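Local coordinates for nitroreductase family protein (Sphingopyxis sp., PDB 7DP1), which probably reduces nitro groups of dinitroaniline herbicides with electrons from NADPH, using bound flavin mononucleotide as its redox cofactor, at residues A[22-27]-A[132-137]; A[52-57]-A[139-144]. The protein carries 1 engineered substitution. All blocks are in the same frame, centred on the assembly; numbering follows the deposited sequence.

Contact 1: residues A[22-27]-A[132-137]; sequences RAFTDR and FGAPVM. With FMN (flavin mononucleotide), chain C.
At the pyrimidine end of the flavin in this nitroreductase-family fold, the loop after helix 11-17 runs beside the turn that leads into strand 136-143, the two pieces heading much the same way, 24° apart. No hydrogen bond joins them; side chains laid over one another do the work. Arg22 and Phe132 reach side by side toward the FMN, each with CG beside its own backbone N. The Arg22 chain is extended from CG to NE and crosses one face of the Phe132 ring, its CG 3.7 Å from the ring centroid in a CH-pi contact. Its guanidinium then stands almost upright to that ring, the planes 89° apart, and turns its edge to the flavin. Arg22 NE gives a 2.8 Å hydrogen bond to FMN O2, while Arg22 NH2 donates nearly straight (173°) to FMN N1 at 3.1 Å. A positive charge here would be expected to stabilise negative charge building up at N1 and O2 when the flavin is reduced. Phe132, itself lining the FMN pocket, thus packs its ring against the arginine chain, and both side chains also touch Cys173 of strand 171-175. Further from the cofactor the layering is repeated with the roles exchanged: Phe24, from the first loop, offers a ring face to the methyl of Ala134, whose CB lies 3.8 Å from the centroid. The same ring turns its edge to the backbone of the turn, with Phe24 CD1 3.5 Å from Phe132 O.

Contact 2: residues A[52-57]-A[139-144]; sequences PWQATV and FLHCSR
Strands 54-57 and 139-143 run antiparallel, their axes 4.7 Å apart at closest approach, with Gln54-His141 and Thr56-Phe139 as hydrogen-bonded pairs and Ala55-Leu140 as the non-hydrogen-bonded pair between them. The straightest of the four backbone bonds, His141 N to Gln54 O, is 2.7 Å long at 176°. On the face carrying Gln54, Thr56 and His141, the imidazole leans back over the neighbouring strand because CG sits in the crowded position between N and C (chi1 54°). Gln54 CB lies over the ring face, 4.0 Å from its centroid, and Thr56 OG1 meets the ring edge, hydrogen-bonded to His141 NE2 at 3.1 Å. His141 ND1 is bonded to Gln195, so both ring nitrogens are held, fixing the ring's rotation. An alanine here would remove both ring bonds, which would probably leave Thr56 OG1 and Gln195 OE1 short of a partner and loosen the packing against Gln54. On the other face Leu140 CD1 packs against Trp53 CB at 3.7 Å, and Leu140 also touches Trp157 of helix 148-167. A water bridges Pro52 O, Gln54 OE1 and Ser143 N. Strand 54-59 also pairs in parallel with a strand of the second subunit, the cross-subunit sheet extension of the dimeric nitroreductase fold.

Strand 136-143 serves both contacts: its entry turn forms contact 1 and its later residues contact 2, the centres 21 Å apart. Contact 1 is partly buried, running from the flavin out to exposed residues, and relies on face-on carbon contacts plus hydrogen bonds from an arginine to the cofactor. Contact 2 is buried, and there backbone hydrogen bonds set the register while a histidine adds a side-chain link. They meet where Val136 CG1 packs against Val57 CG1 at 3.7 Å, in neighbouring strands of one sheet. No other chain touches contact 1, whereas contact 2 borders the second subunit; contact 1 meets the cofactor at its Arg22 and Phe132 end, while contact 2 belongs to the sheet and the dimer interface.

Contact 1: residues A[22-27]-A[132-137]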
ATOM      1  N   ARG A  22      19.717  -4.361   1.152  1.00 50.79           N
ATOM      2  CA  ARG A  22      20.152  -5.628   0.558  1.00 51.65           C
ATOM      3  C   ARG A  22      21.479  -6.097   1.143  1.00 54.11           C
ATOM      4  O   ARG A  22      22.284  -6.747   0.464  1.00 59.19           O
ATOM      5  CB  ARG A  22      20.235  -5.496  -0.970  1.00 43.67           C
ATOM      6  CG  ARG A  22      18.884  -5.130  -1.573  1.00 47.38           C
ATOM      7  CD  ARG A  22      18.917  -4.834  -3.063  1.00 52.68           C
ATOM      8  NE  ARG A  22      17.572  -4.494  -3.547  1.00 47.22           N
ATOM      9  CZ  ARG A  22      17.147  -3.255  -3.778  1.00 51.18           C
ATOM     10  NH1 ARG A  22      17.962  -2.226  -3.579  1.00 40.25           N
ATOM     11  NH2 ARG A  22      15.904  -3.041  -4.206  1.00 41.93           N
ATOM     12  N   ALA A  23      21.704  -5.747   2.407  1.00 52.87           N
ATOM     13  CA  ALA A  23      22.809  -6.293   3.183  1.00 57.78           C
ATOM     14  C   ALA A  23      22.548  -6.143   4.675  1.00 64.09           C
ATOM     15  O   ALA A  23      22.561  -5.022   5.209  1.00 63.53           O
ATOM     16  CB  ALA A  23      24.113  -5.627   2.816  1.00 62.72           C
ATOM     17  N   PHE A  24      22.323  -7.281   5.333  1.00 60.89           N
ATOM     18  CA  PHE A  24      22.027  -7.337   6.763  1.00 55.29           C
ATOM     19  C   PHE A  24      23.148  -7.985   7.567  1.00 59.42           C
ATOM     20  O   PHE A  24      23.802  -8.922   7.104  1.00 67.29           O
ATOM     21  CB  PHE A  24      20.734  -8.119   7.024  1.00 54.23           C
ATOM     22  CG  PHE A  24      19.521  -7.555   6.342  1.00 48.35           C
ATOM     23  CD1 PHE A  24      19.223  -7.894   5.035  1.00 49.03           C
ATOM     24  CD2 PHE A  24      18.656  -6.710   7.020  1.00 50.75           C
ATOM     25  CE1 PHE A  24      18.090  -7.382   4.412  1.00 51.15           C
ATOM     26  CE2 PHE A  24      17.533  -6.198   6.402  1.00 52.32           C
ATOM     27  CZ  PHE A  24      17.247  -6.537   5.093  1.00 50.31           C
ATOM     28  N   THR A  25      23.362  -7.494   8.781  1.00 59.74           N
ATOM     29  CA  THR A  25      24.230  -8.189   9.724  1.00 63.71           C
ATOM     30  C   THR A  25      23.418  -9.382  10.226  1.00 66.98           C
ATOM     31  O   THR A  25      22.223  -9.443   9.971  1.00 56.60           O
ATOM     32  CB  THR A  25      24.654  -7.279  10.884  1.00 66.07           C
ATOM     33  OG1 THR A  25      23.551  -7.084  11.774  1.00 61.42           O
ATOM     34  CG2 THR A  25      25.118  -5.918  10.354  1.00 67.61           C
ATOM     35  N   ASP A  26      24.018 -10.302  10.971  1.00 74.06           N
ATOM     36  CA  ASP A  26      23.261 -11.468  11.439  1.00 75.42           C
ATOM     37  C   ASP A  26      22.784 -11.323  12.880  1.00 70.46           C
ATOM     38  O   ASP A  26      22.539 -12.308  13.574  1.00 74.41           O
ATOM     39  CB  ASP A  26      24.100 -12.732  11.312  1.00 82.88           C
ATOM     40  CG  ASP A  26      25.351 -12.658  12.121  1.00 93.05           C
ATOM     41  OD1 ASP A  26      25.530 -11.635  12.818  1.00 91.03           O
ATOM     42  OD2 ASP A  26      26.155 -13.614  12.069  1.00104.16           O
ATOM     43  N   ARG A  27      22.703 -10.087  13.336  1.00 70.74           N
ATOM     44  CA  ARG A  27      22.104  -9.798  14.619  1.00 66.79           C
ATOM     45  C   ARG A  27      20.649 -10.247  14.560  1.00 68.56           C
ATOM     46  O   ARG A  27      19.926  -9.878  13.631  1.00 69.36           O
ATOM     47  CB  ARG A  27      22.226  -8.309  14.921  1.00 63.40           C
ATOM     48  CG  ARG A  27      21.593  -7.848  16.207  1.00 66.27           C
ATOM     49  CD  ARG A  27      21.802  -6.349  16.360  1.00 67.43           C
ATOM     50  NE  ARG A  27      21.146  -5.827  17.552  1.00 78.76           N
ATOM     51  CZ  ARG A  27      21.151  -4.545  17.899  1.00 87.19           C
ATOM     52  NH1 ARG A  27      21.791  -3.663  17.145  1.00 90.08           N
ATOM     53  NH2 ARG A  27      20.523  -4.145  18.998  1.00 89.84           N
ATOM     54  N   PHE A 132      18.900 -11.663   1.181  1.00 47.56           N
ATOM     55  CA  PHE A 132      20.094 -10.832   1.303  1.00 51.38           C
ATOM     56  C   PHE A 132      20.727 -11.010   2.669  1.00 50.97           C
ATOM     57  O   PHE A 132      21.330 -10.076   3.191  1.00 54.57           O
ATOM     58  CB  PHE A 132      19.768  -9.353   1.064  1.00 51.32           C
ATOM     59  CG  PHE A 132      19.171  -9.070  -0.284  1.00 49.60           C
ATOM     60  CD1 PHE A 132      19.893  -9.312  -1.439  1.00 50.78           C
ATOM     61  CD2 PHE A 132      17.886  -8.571  -0.397  1.00 50.93           C
ATOM     62  CE1 PHE A 132      19.353  -9.046  -2.685  1.00 51.76           C
ATOM     63  CE2 PHE A 132      17.334  -8.313  -1.641  1.00 48.70           C
ATOM     64  CZ  PHE A 132      18.068  -8.551  -2.789  1.00 44.33           C
ATOM     65  N   GLY A 133      20.540 -12.188   3.266  1.00 47.21           N
ATOM     66  CA  GLY A 133      21.159 -12.495   4.540  1.00 50.60           C
ATOM     67  C   GLY A 133      20.369 -12.073   5.761  1.00 55.21           C
ATOM     68  O   GLY A 133      20.866 -12.134   6.884  1.00 61.55           O
ATOM     69  N   ALA A 134      19.144 -11.624   5.547  1.00 50.70           N
ATOM     70  CA  ALA A 134      18.268 -11.277   6.656  1.00 54.58           C
ATOM     71  C   ALA A 134      17.904 -12.529   7.455  1.00 54.86           C
ATOM     72  O   ALA A 134      17.683 -13.599   6.879  1.00 50.61           O
ATOM     73  CB  ALA A 134      17.031 -10.589   6.154  1.00 45.25           C
ATOM     74  N   PRO A 135      17.849 -12.396   8.787  1.00 49.91           N
ATOM     75  CA  PRO A 135      17.540 -13.510   9.698  1.00 50.10           C
ATOM     76  C   PRO A 135      16.060 -13.881   9.734  1.00 49.05           C
ATOM     77  O   PRO A 135      15.722 -14.989  10.143  1.00 49.31           O
ATOM     78  CB  PRO A 135      17.995 -12.980  11.059  1.00 49.28           C
ATOM     79  CG  PRO A 135      17.819 -11.508  10.944  1.00 60.03           C
ATOM     80  CD  PRO A 135      18.180 -11.164   9.520  1.00 53.54           C
ATOM     81  N   VAL A 136      15.204 -12.965   9.305  1.00 39.23           N
ATOM     82  CA  VAL A 136      13.754 -13.133   9.375  1.00 49.33           C
ATOM     83  C   VAL A 136      13.133 -12.858   8.015  1.00 48.34           C
ATOM     84  O   VAL A 136      13.563 -11.945   7.315  1.00 48.95           O
ATOM     85  CB  VAL A 136      13.127 -12.177  10.438  1.00 42.68           C
ATOM     86  CG1 VAL A 136      11.613 -12.094  10.287  1.00 35.84           C
ATOM     87  CG2 VAL A 136      13.527 -12.606  11.871  1.00 40.50           C
ATOM     88  N   MET A 137      12.153 -13.661   7.617  1.00 44.31           N
ATOM     89  CA  MET A 137      11.445 -13.399   6.364  1.00 36.33           C
ATOM     90  C   MET A 137       9.935 -13.462   6.584  1.00 40.61           C
ATOM     91  O   MET A 137       9.417 -14.460   7.095  1.00 42.24           O
ATOM     92  CB  MET A 137      11.859 -14.397   5.272  1.00 35.11           C
ATOM     93  CG  MET A 137      11.024 -14.299   3.992  1.00 37.92           C
ATOM     94  SD  MET A 137      11.317 -12.748   3.081  1.00 39.09           S
ATOM     95  CE  MET A 137      13.097 -12.907   2.837  1.00 32.09           C
TER
HETATM   96  N1  FMN C 301      13.851  -5.290  -4.519  1.00 38.95           N
HETATM   97  C2  FMN C 301      14.628  -6.376  -4.868  1.00 46.71           C
HETATM   98  O2  FMN C 301      15.845  -6.267  -4.949  1.00 58.50           O
HETATM   99  N3  FMN C 301      14.052  -7.597  -5.135  1.00 46.88           N
HETATM  100  C4  FMN C 301      12.690  -7.760  -5.055  1.00 44.80           C
HETATM  101  O4  FMN C 301      12.194  -8.879  -5.284  1.00 44.87           O
HETATM  102  C4A FMN C 301      11.906  -6.659  -4.715  1.00 43.58           C
HETATM  103  N5  FMN C 301      10.536  -6.779  -4.633  1.00 44.63           N
HETATM  104  C5A FMN C 301       9.747  -5.703  -4.276  1.00 43.62           C
HETATM  105  C6  FMN C 301       8.368  -5.877  -4.193  1.00 44.98           C
HETATM  106  C7  FMN C 301       7.557  -4.814  -3.842  1.00 44.72           C
HETATM  107  C7M FMN C 301       6.073  -4.977  -3.734  1.00 31.08           C
HETATM  108  C8  FMN C 301       8.121  -3.576  -3.572  1.00 40.52           C
HETATM  109  C8M FMN C 301       7.192  -2.466  -3.174  1.00 30.50           C
HETATM  110  C9  FMN C 301       9.503  -3.393  -3.655  1.00 25.55           C
HETATM  111  C9A FMN C 301      10.327  -4.462  -4.013  1.00 32.12           C
HETATM  112  N10 FMN C 301      11.704  -4.333  -4.110  1.00 35.18           N
HETATM  113  C10 FMN C 301      12.487  -5.423  -4.458  1.00 39.64           C
HETATM  114  C1' FMN C 301      12.386  -3.036  -3.811  1.00 29.70           C
HETATM  115  C2' FMN C 301      12.285  -1.981  -4.910  1.00 41.66           C
HETATM  116  O2' FMN C 301      13.230  -2.258  -5.912  1.00 36.80           O
HETATM  117  C3' FMN C 301      12.594  -0.625  -4.286  1.00 30.90           C
HETATM  118  O3' FMN C 301      11.496  -0.300  -3.460  1.00 30.17           O
HETATM  119  C4' FMN C 301      12.766   0.505  -5.297  1.00 44.08           C
HETATM  120  O4' FMN C 301      13.897   0.343  -6.135  1.00 40.95           O
HETATM  121  C5' FMN C 301      12.960   1.786  -4.522  1.00 40.55           C
HETATM  122  O5' FMN C 301      14.120   1.639  -3.741  1.00 40.26           O
HETATM  123  P   FMN C 301      13.985   1.958  -2.170  1.00 44.50           P
HETATM  124  O1P FMN C 301      15.242   1.510  -1.480  1.00 40.32           O
HETATM  125  O2P FMN C 301      13.763   3.450  -1.987  1.00 43.64           O
HETATM  126  O3P FMN C 301      12.778   1.213  -1.629  1.00 38.00           O

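Contact 2: residues A[52-57]-A[139-144]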
ATOM      1  N   PRO A  52      -7.376  -7.289   4.821  1.00 31.20           N
ATOM      2  CA  PRO A  52      -7.210  -8.552   4.078  1.00 33.21           C
ATOM      3  C   PRO A  52      -5.812  -9.184   4.178  1.00 31.87           C
ATOM      4  O   PRO A  52      -5.650 -10.319   3.725  1.00 41.21           O
ATOM      5  CB  PRO A  52      -7.536  -8.142   2.634  1.00 28.69           C
ATOM      6  CG  PRO A  52      -7.090  -6.672   2.568  1.00 25.37           C
ATOM      7  CD  PRO A  52      -7.388  -6.104   3.940  1.00 21.54           C
ATOM      8  N   TRP A  53      -4.838  -8.485   4.762  1.00 25.17           N
ATOM      9  CA  TRP A  53      -3.479  -9.000   4.865  1.00 26.27           C
ATOM     10  C   TRP A  53      -3.303 -10.176   5.836  1.00 29.77           C
ATOM     11  O   TRP A  53      -3.865 -10.196   6.931  1.00 31.03           O
ATOM     12  CB  TRP A  53      -2.507  -7.881   5.258  1.00 23.80           C
ATOM     13  CG  TRP A  53      -2.904  -7.063   6.432  1.00 31.18           C
ATOM     14  CD1 TRP A  53      -2.620  -7.312   7.747  1.00 25.15           C
ATOM     15  CD2 TRP A  53      -3.654  -5.839   6.407  1.00 31.46           C
ATOM     16  NE1 TRP A  53      -3.152  -6.323   8.538  1.00 30.11           N
ATOM     17  CE2 TRP A  53      -3.794  -5.410   7.740  1.00 30.17           C
ATOM     18  CE3 TRP A  53      -4.219  -5.063   5.378  1.00 33.66           C
ATOM     19  CZ2 TRP A  53      -4.490  -4.242   8.084  1.00 30.20           C
ATOM     20  CZ3 TRP A  53      -4.895  -3.888   5.718  1.00 26.64           C
ATOM     21  CH2 TRP A  53      -5.027  -3.495   7.062  1.00 28.30           C
ATOM     22  N   GLN A  54      -2.492 -11.137   5.428  1.00 25.13           N
ATOM     23  CA  GLN A  54      -2.114 -12.258   6.304  1.00 33.55           C
ATOM     24  C   GLN A  54      -0.625 -12.489   6.152  1.00 29.77           C
ATOM     25  O   GLN A  54      -0.095 -12.385   5.052  1.00 35.53           O
ATOM     26  CB  GLN A  54      -2.886 -13.533   5.955  1.00 38.90           C
ATOM     27  CG  GLN A  54      -4.333 -13.525   6.402  1.00 53.04           C
ATOM     28  CD  GLN A  54      -5.093 -14.747   5.920  1.00 66.81           C
ATOM     29  OE1 GLN A  54      -5.826 -14.695   4.932  1.00 73.13           O
ATOM     30  NE2 GLN A  54      -4.901 -15.861   6.604  1.00 72.04           N
ATOM     31  N   ALA A  55       0.057 -12.823   7.233  1.00 28.55           N
ATOM     32  CA  ALA A  55       1.497 -12.968   7.121  1.00 30.09           C
ATOM     33  C   ALA A  55       2.009 -14.192   7.828  1.00 36.24           C
ATOM     34  O   ALA A  55       1.586 -14.507   8.933  1.00 45.81           O
ATOM     35  CB  ALA A  55       2.203 -11.733   7.659  1.00 26.39           C
ATOM     36  N   THR A  56       2.941 -14.871   7.174  1.00 37.06           N
ATOM     37  CA  THR A  56       3.676 -15.953   7.786  1.00 35.35           C
ATOM     38  C   THR A  56       5.129 -15.528   7.987  1.00 41.72           C
ATOM     39  O   THR A  56       5.878 -15.328   7.027  1.00 36.99           O
ATOM     40  CB  THR A  56       3.590 -17.217   6.940  1.00 43.48           C
ATOM     41  OG1 THR A  56       2.211 -17.589   6.840  1.00 40.45           O
ATOM     42  CG2 THR A  56       4.390 -18.368   7.585  1.00 37.05           C
ATOM     43  N   VAL A  57       5.510 -15.357   9.247  1.00 32.33           N
ATOM     44  CA  VAL A  57       6.857 -14.913   9.586  1.00 33.84           C
ATOM     45  C   VAL A  57       7.738 -16.089   9.901  1.00 44.92           C
ATOM     46  O   VAL A  57       7.463 -16.842  10.849  1.00 43.33           O
ATOM     47  CB  VAL A  57       6.834 -13.962  10.781  1.00 36.36           C
ATOM     48  CG1 VAL A  57       8.231 -13.474  11.104  1.00 43.87           C
ATOM     49  CG2 VAL A  57       5.884 -12.782  10.476  1.00 36.87           C
ATOM     50  N   PHE A 139       6.276 -13.487   4.833  1.00 32.48           N
ATOM     51  CA  PHE A 139       5.568 -13.732   3.591  1.00 29.68           C
ATOM     52  C   PHE A 139       4.153 -13.218   3.734  1.00 35.51           C
ATOM     53  O   PHE A 139       3.375 -13.692   4.583  1.00 31.99           O
ATOM     54  CB  PHE A 139       5.575 -15.210   3.235  1.00 29.91           C
ATOM     55  CG  PHE A 139       6.914 -15.712   2.792  1.00 35.40           C
ATOM     56  CD1 PHE A 139       7.400 -15.389   1.540  1.00 34.67           C
ATOM     57  CD2 PHE A 139       7.687 -16.513   3.627  1.00 35.45           C
ATOM     58  CE1 PHE A 139       8.648 -15.846   1.117  1.00 43.66           C
ATOM     59  CE2 PHE A 139       8.926 -16.972   3.223  1.00 38.75           C
ATOM     60  CZ  PHE A 139       9.413 -16.649   1.951  1.00 36.72           C
ATOM     61  N   LEU A 140       3.840 -12.233   2.903  1.00 24.54           N
ATOM     62  CA  LEU A 140       2.547 -11.559   2.940  1.00 32.56           C
ATOM     63  C   LEU A 140       1.630 -12.202   1.941  1.00 32.98           C
ATOM     64  O   LEU A 140       1.957 -12.285   0.758  1.00 39.09           O
ATOM     65  CB  LEU A 140       2.718 -10.048   2.660  1.00 28.05           C
ATOM     66  CG  LEU A 140       1.487  -9.172   2.388  1.00 38.05           C
ATOM     67  CD1 LEU A 140       0.428  -9.352   3.451  1.00 25.61           C
ATOM     68  CD2 LEU A 140       1.910  -7.675   2.284  1.00 27.21           C
ATOM     69  N   HIS A 141       0.497 -12.704   2.416  1.00 32.96           N
ATOM     70  CA  HIS A 141      -0.431 -13.365   1.519  1.00 32.84           C
ATOM     71  C   HIS A 141      -1.872 -13.061   1.887  1.00 38.50           C
ATOM     72  O   HIS A 141      -2.135 -12.424   2.914  1.00 35.96           O
ATOM     73  CB  HIS A 141      -0.195 -14.861   1.529  1.00 34.74           C
ATOM     74  CG  HIS A 141      -0.243 -15.462   2.902  1.00 30.27           C
ATOM     75  ND1 HIS A 141      -1.373 -16.032   3.410  1.00 37.93           N
ATOM     76  CD2 HIS A 141       0.724 -15.582   3.845  1.00 36.51           C
ATOM     77  CE1 HIS A 141      -1.117 -16.492   4.641  1.00 41.52           C
ATOM     78  NE2 HIS A 141       0.138 -16.229   4.918  1.00 41.43           N
ATOM     79  N   CYS A 142      -2.798 -13.505   1.040  1.00 29.92           N
ATOM     80  CA  CYS A 142      -4.217 -13.262   1.272  1.00 33.86           C
ATOM     81  C   CYS A 142      -5.058 -14.294   0.535  1.00 36.93           C
ATOM     82  O   CYS A 142      -4.553 -15.071  -0.284  1.00 35.27           O
ATOM     83  CB  CYS A 142      -4.617 -11.847   0.822  1.00 37.01           C
ATOM     84  SG  CYS A 142      -4.398 -11.552  -0.986  1.00 41.51           S
ATOM     85  N   SER A 143      -6.348 -14.300   0.831  1.00 39.30           N
ATOM     86  CA  SER A 143      -7.263 -15.183   0.129  1.00 40.73           C
ATOM     87  C   SER A 143      -7.320 -14.821  -1.347  1.00 42.50           C
ATOM     88  O   SER A 143      -7.229 -13.647  -1.694  1.00 34.68           O
ATOM     89  CB  SER A 143      -8.664 -15.105   0.725  1.00 42.23           C
ATOM     90  OG  SER A 143      -9.575 -15.782  -0.121  1.00 40.39           O
ATOM     91  N   ARG A 144      -7.483 -15.825  -2.205  1.00 43.15           N
ATOM     92  CA  ARG A 144      -7.627 -15.593  -3.646  1.00 45.06           C
ATOM     93  C   ARG A 144      -8.921 -14.895  -4.045  1.00 50.01           C
ATOM     94  O   ARG A 144      -9.093 -14.552  -5.214  1.00 55.09           O
ATOM     95  CB  ARG A 144      -7.522 -16.911  -4.415  1.00 45.30           C
ATOM     96  CG  ARG A 144      -6.147 -17.513  -4.347  1.00 46.67           C
ATOM     97  CD  ARG A 144      -5.960 -18.694  -5.288  1.00 51.51           C
ATOM     98  NE  ARG A 144      -4.545 -19.035  -5.311  1.00 55.75           N
ATOM     99  CZ  ARG A 144      -3.716 -18.725  -6.298  1.00 55.39           C
ATOM    100  NH1 ARG A 144      -2.435 -19.057  -6.214  1.00 56.15           N
ATOM    101  NH2 ARG A 144      -4.171 -18.099  -7.369  1.00 56.44           N
TER
HETATM  102  O   HOH W   1      -6.763 -12.689   3.145  1.00 35.77           O